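Local structure of replication initiator protein (Staphylococcus aureus subsp. aureus, 4PTA) at residues A[53-58]-A[62-67]. The protein probably initiates replication of staphylococcal multiresistance plasmids by assembling on the plasmid's replication origin. Residues are numbered along the deposited sequence; the frame is centred on the assembly and turned at random.
Sequences NNWIDT and IYFIYT
Trp55 and Tyr63 join two parts of the loop between helix 47-52 and helix 68-74, which doubles back on itself in the N-terminal RepA domain of the helix-turn-helix clan, and illustrate how one aromatic side chain can gather contacts from several residues of a loop without regular structure. A single beta bridge pairs Ile56 with Ile62, and beside it Tyr63 N donates to Trp55 O over 3.0 Å, nearly straight at 173°. From there the Trp55 side chain can be followed outward. Its CB sits over the face of the Tyr63 ring, 4.0 Å from the centroid, a CH-pi contact; Tyr63 CG lies between its backbone N and carbonyl carbon (chi1 57°), which brings the phenol over the Trp55 backbone. The five-membered ring lies almost parallel to the phenol but slid aside, with NE1 nearing Ile65 CD1 and, on the other side of the indole, Asn53 CB. Farther out, Ile65 CB stands over the six-membered ring, 3.9 Å from its centroid. At the ring edge, CE3 passes Tyr63 O at 3.5 Å, an oxygen hydrogen-bonded by Ser50 OG of helix 47-52. The outer edge of Trp55 turns toward the face of Tyr66, planes 73° apart, in an offset edge-to-face pair. There, Trp55 CH2 comes within 3.5 Å of Tyr66 CE2.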
ATOM      1  N   ASN A  53      -6.080   1.818 -21.259  1.00 45.75           N
ATOM      2  CA  ASN A  53      -7.027   2.188 -22.306  1.00 48.19           C
ATOM      3  C   ASN A  53      -6.674   3.548 -22.902  1.00 49.35           C
ATOM      4  O   ASN A  53      -7.406   4.084 -23.733  1.00 48.80           O
ATOM      5  CB  ASN A  53      -8.459   2.219 -21.766  1.00 49.18           C
ATOM      6  CG  ASN A  53      -8.907   0.880 -21.216  1.00 57.04           C
ATOM      7  OD1 ASN A  53      -8.283  -0.150 -21.472  1.00 58.54           O
ATOM      8  ND2 ASN A  53     -10.003   0.887 -20.460  1.00 57.05           N
ATOM      9  N   ASN A  54      -5.550   4.099 -22.460  1.00 52.16           N
ATOM     10  CA  ASN A  54      -5.096   5.413 -22.898  1.00 54.11           C
ATOM     11  C   ASN A  54      -6.152   6.502 -22.684  1.00 62.31           C
ATOM     12  O   ASN A  54      -6.191   7.500 -23.405  1.00 47.72           O
ATOM     13  CB  ASN A  54      -4.640   5.366 -24.357  1.00 55.06           C
ATOM     14  CG  ASN A  54      -3.647   6.463 -24.691  1.00 76.46           C
ATOM     15  OD1 ASN A  54      -2.458   6.352 -24.387  1.00 71.29           O
ATOM     16  ND2 ASN A  54      -4.130   7.527 -25.323  1.00 75.02           N
ATOM     17  N   TRP A  55      -7.003   6.299 -21.682  1.00 60.03           N
ATOM     18  CA  TRP A  55      -7.996   7.289 -21.297  1.00 43.25           C
ATOM     19  C   TRP A  55      -7.335   8.425 -20.533  1.00 45.47           C
ATOM     20  O   TRP A  55      -7.641   8.668 -19.366  1.00 45.29           O
ATOM     21  CB  TRP A  55      -9.086   6.646 -20.443  1.00 41.93           C
ATOM     22  CG  TRP A  55      -9.904   5.652 -21.191  1.00 48.98           C
ATOM     23  CD1 TRP A  55      -9.838   5.378 -22.524  1.00 47.57           C
ATOM     24  CD2 TRP A  55     -10.914   4.788 -20.652  1.00 52.58           C
ATOM     25  NE1 TRP A  55     -10.745   4.400 -22.851  1.00 57.95           N
ATOM     26  CE2 TRP A  55     -11.417   4.022 -21.718  1.00 51.99           C
ATOM     27  CE3 TRP A  55     -11.439   4.595 -19.371  1.00 49.20           C
ATOM     28  CZ2 TRP A  55     -12.420   3.072 -21.545  1.00 51.91           C
ATOM     29  CZ3 TRP A  55     -12.436   3.651 -19.203  1.00 58.00           C
ATOM     30  CH2 TRP A  55     -12.916   2.903 -20.283  1.00 62.02           C
ATOM     31  N   ILE A  56      -6.420   9.109 -21.208  1.00 41.68           N
ATOM     32  CA  ILE A  56      -5.710  10.240 -20.635  1.00 42.37           C
ATOM     33  C   ILE A  56      -5.917  11.459 -21.531  1.00 53.09           C
ATOM     34  O   ILE A  56      -5.672  11.396 -22.737  1.00 52.27           O
ATOM     35  CB  ILE A  56      -4.203   9.936 -20.531  1.00 40.06           C
ATOM     36  CG1 ILE A  56      -3.967   8.685 -19.682  1.00 44.86           C
ATOM     37  CG2 ILE A  56      -3.448  11.128 -19.966  1.00 44.55           C
ATOM     38  CD1 ILE A  56      -2.533   8.194 -19.704  1.00 52.59           C
ATOM     39  N   ASP A  57      -6.373  12.565 -20.951  1.00 51.61           N
ATOM     40  CA  ASP A  57      -6.601  13.773 -21.738  1.00 42.45           C
ATOM     41  C   ASP A  57      -5.302  14.515 -22.057  1.00 47.67           C
ATOM     42  O   ASP A  57      -4.209  14.033 -21.759  1.00 44.22           O
ATOM     43  CB  ASP A  57      -7.632  14.698 -21.069  1.00 41.06           C
ATOM     44  CG  ASP A  57      -7.075  15.441 -19.867  1.00 41.26           C
ATOM     45  OD1 ASP A  57      -7.879  15.851 -19.003  1.00 37.77           O
ATOM     46  OD2 ASP A  57      -5.845  15.628 -19.786  1.00 37.86           O
ATOM     47  N   THR A  58      -5.438  15.693 -22.658  1.00 65.57           N
ATOM     48  CA  THR A  58      -4.301  16.458 -23.167  1.00 60.36           C
ATOM     49  C   THR A  58      -3.360  16.937 -22.069  1.00 53.18           C
ATOM     50  O   THR A  58      -2.173  17.163 -22.310  1.00 50.43           O
ATOM     51  CB  THR A  58      -4.775  17.698 -23.943  1.00 60.51           C
ATOM     52  OG1 THR A  58      -5.992  17.397 -24.635  1.00 49.88           O
ATOM     53  CG2 THR A  58      -3.709  18.143 -24.934  1.00 62.02           C
ATOM     54  N   ILE A  62      -6.539  11.599 -15.910  1.00 25.99           N
ATOM     55  CA  ILE A  62      -7.099  10.278 -16.182  1.00 25.14           C
ATOM     56  C   ILE A  62      -8.621  10.296 -16.078  1.00 31.40           C
ATOM     57  O   ILE A  62      -9.173  10.787 -15.094  1.00 34.89           O
ATOM     58  CB  ILE A  62      -6.534   9.223 -15.205  1.00 30.50           C
ATOM     59  CG1 ILE A  62      -5.005   9.298 -15.170  1.00 32.10           C
ATOM     60  CG2 ILE A  62      -7.006   7.824 -15.585  1.00 21.44           C
ATOM     61  CD1 ILE A  62      -4.376   8.461 -14.083  1.00 26.87           C
ATOM     62  N   TYR A  63      -9.302   9.761 -17.091  1.00 29.96           N
ATOM     63  CA  TYR A  63     -10.767   9.776 -17.103  1.00 40.93           C
ATOM     64  C   TYR A  63     -11.382   8.398 -17.344  1.00 41.89           C
ATOM     65  O   TYR A  63     -10.670   7.414 -17.534  1.00 40.39           O
ATOM     66  CB  TYR A  63     -11.304  10.785 -18.128  1.00 36.68           C
ATOM     67  CG  TYR A  63     -10.826  10.561 -19.548  1.00 40.17           C
ATOM     68  CD1 TYR A  63     -11.390   9.571 -20.346  1.00 36.87           C
ATOM     69  CD2 TYR A  63      -9.824  11.352 -20.096  1.00 43.06           C
ATOM     70  CE1 TYR A  63     -10.956   9.365 -21.643  1.00 39.06           C
ATOM     71  CE2 TYR A  63      -9.385  11.155 -21.391  1.00 31.52           C
ATOM     72  CZ  TYR A  63      -9.953  10.160 -22.160  1.00 38.47           C
ATOM     73  OH  TYR A  63      -9.520   9.960 -23.450  1.00 45.66           O
ATOM     74  N   PHE A  64     -12.711   8.338 -17.323  1.00 45.04           N
ATOM     75  CA  PHE A  64     -13.427   7.088 -17.553  1.00 48.35           C
ATOM     76  C   PHE A  64     -14.437   7.209 -18.692  1.00 55.04           C
ATOM     77  O   PHE A  64     -15.091   8.240 -18.851  1.00 53.14           O
ATOM     78  CB  PHE A  64     -14.145   6.625 -16.281  1.00 43.45           C
ATOM     79  CG  PHE A  64     -13.218   6.272 -15.153  1.00 49.40           C
ATOM     80  CD1 PHE A  64     -13.302   6.934 -13.940  1.00 48.49           C
ATOM     81  CD2 PHE A  64     -12.263   5.284 -15.306  1.00 50.00           C
ATOM     82  CE1 PHE A  64     -12.454   6.612 -12.902  1.00 42.21           C
ATOM     83  CE2 PHE A  64     -11.411   4.961 -14.270  1.00 48.12           C
ATOM     84  CZ  PHE A  64     -11.508   5.627 -13.068  1.00 39.81           C
ATOM     85  N   ILE A  65     -14.552   6.146 -19.480  1.00 56.53           N
ATOM     86  CA  ILE A  65     -15.574   6.050 -20.513  1.00 50.67           C
ATOM     87  C   ILE A  65     -16.467   4.858 -20.207  1.00 45.64           C
ATOM     88  O   ILE A  65     -16.237   3.754 -20.699  1.00 53.50           O
ATOM     89  CB  ILE A  65     -14.955   5.878 -21.912  1.00 55.44           C
ATOM     90  CG1 ILE A  65     -14.045   7.063 -22.236  1.00 57.79           C
ATOM     91  CG2 ILE A  65     -16.041   5.741 -22.964  1.00 53.92           C
ATOM     92  CD1 ILE A  65     -13.511   7.061 -23.651  1.00 57.79           C
ATOM     93  N   TYR A  66     -17.483   5.083 -19.381  1.00 50.68           N
ATOM     94  CA  TYR A  66     -18.346   4.003 -18.918  1.00 56.40           C
ATOM     95  C   TYR A  66     -19.822   4.302 -19.179  1.00 64.01           C
ATOM     96  O   TYR A  66     -20.303   5.401 -18.895  1.00 65.91           O
ATOM     97  CB  TYR A  66     -18.114   3.745 -17.426  1.00 57.72           C
ATOM     98  CG  TYR A  66     -16.773   3.118 -17.107  1.00 56.33           C
ATOM     99  CD1 TYR A  66     -16.102   3.427 -15.930  1.00 55.46           C
ATOM    100  CD2 TYR A  66     -16.183   2.208 -17.975  1.00 56.07           C
ATOM    101  CE1 TYR A  66     -14.879   2.851 -15.630  1.00 57.04           C
ATOM    102  CE2 TYR A  66     -14.960   1.630 -17.685  1.00 56.77           C
ATOM    103  CZ  TYR A  66     -14.314   1.954 -16.512  1.00 59.50           C
ATOM    104  OH  TYR A  66     -13.097   1.380 -16.222  1.00 62.91           O
ATOM    105  N   THR A  67     -20.534   3.319 -19.724  1.00 62.31           N
ATOM    106  CA  THR A  67     -21.962   3.458 -19.978  1.00 64.94           C
ATOM    107  C   THR A  67     -22.745   3.255 -18.687  1.00 66.12           C
ATOM    108  O   THR A  67     -22.163   3.008 -17.631  1.00 74.72           O
ATOM    109  CB  THR A  67     -22.459   2.426 -21.005  1.00 65.57           C
ATOM    110  OG1 THR A  67     -22.618   1.153 -20.367  1.00 63.33           O
ATOM    111  CG2 THR A  67     -21.477   2.301 -22.165  1.00 59.83           C
TER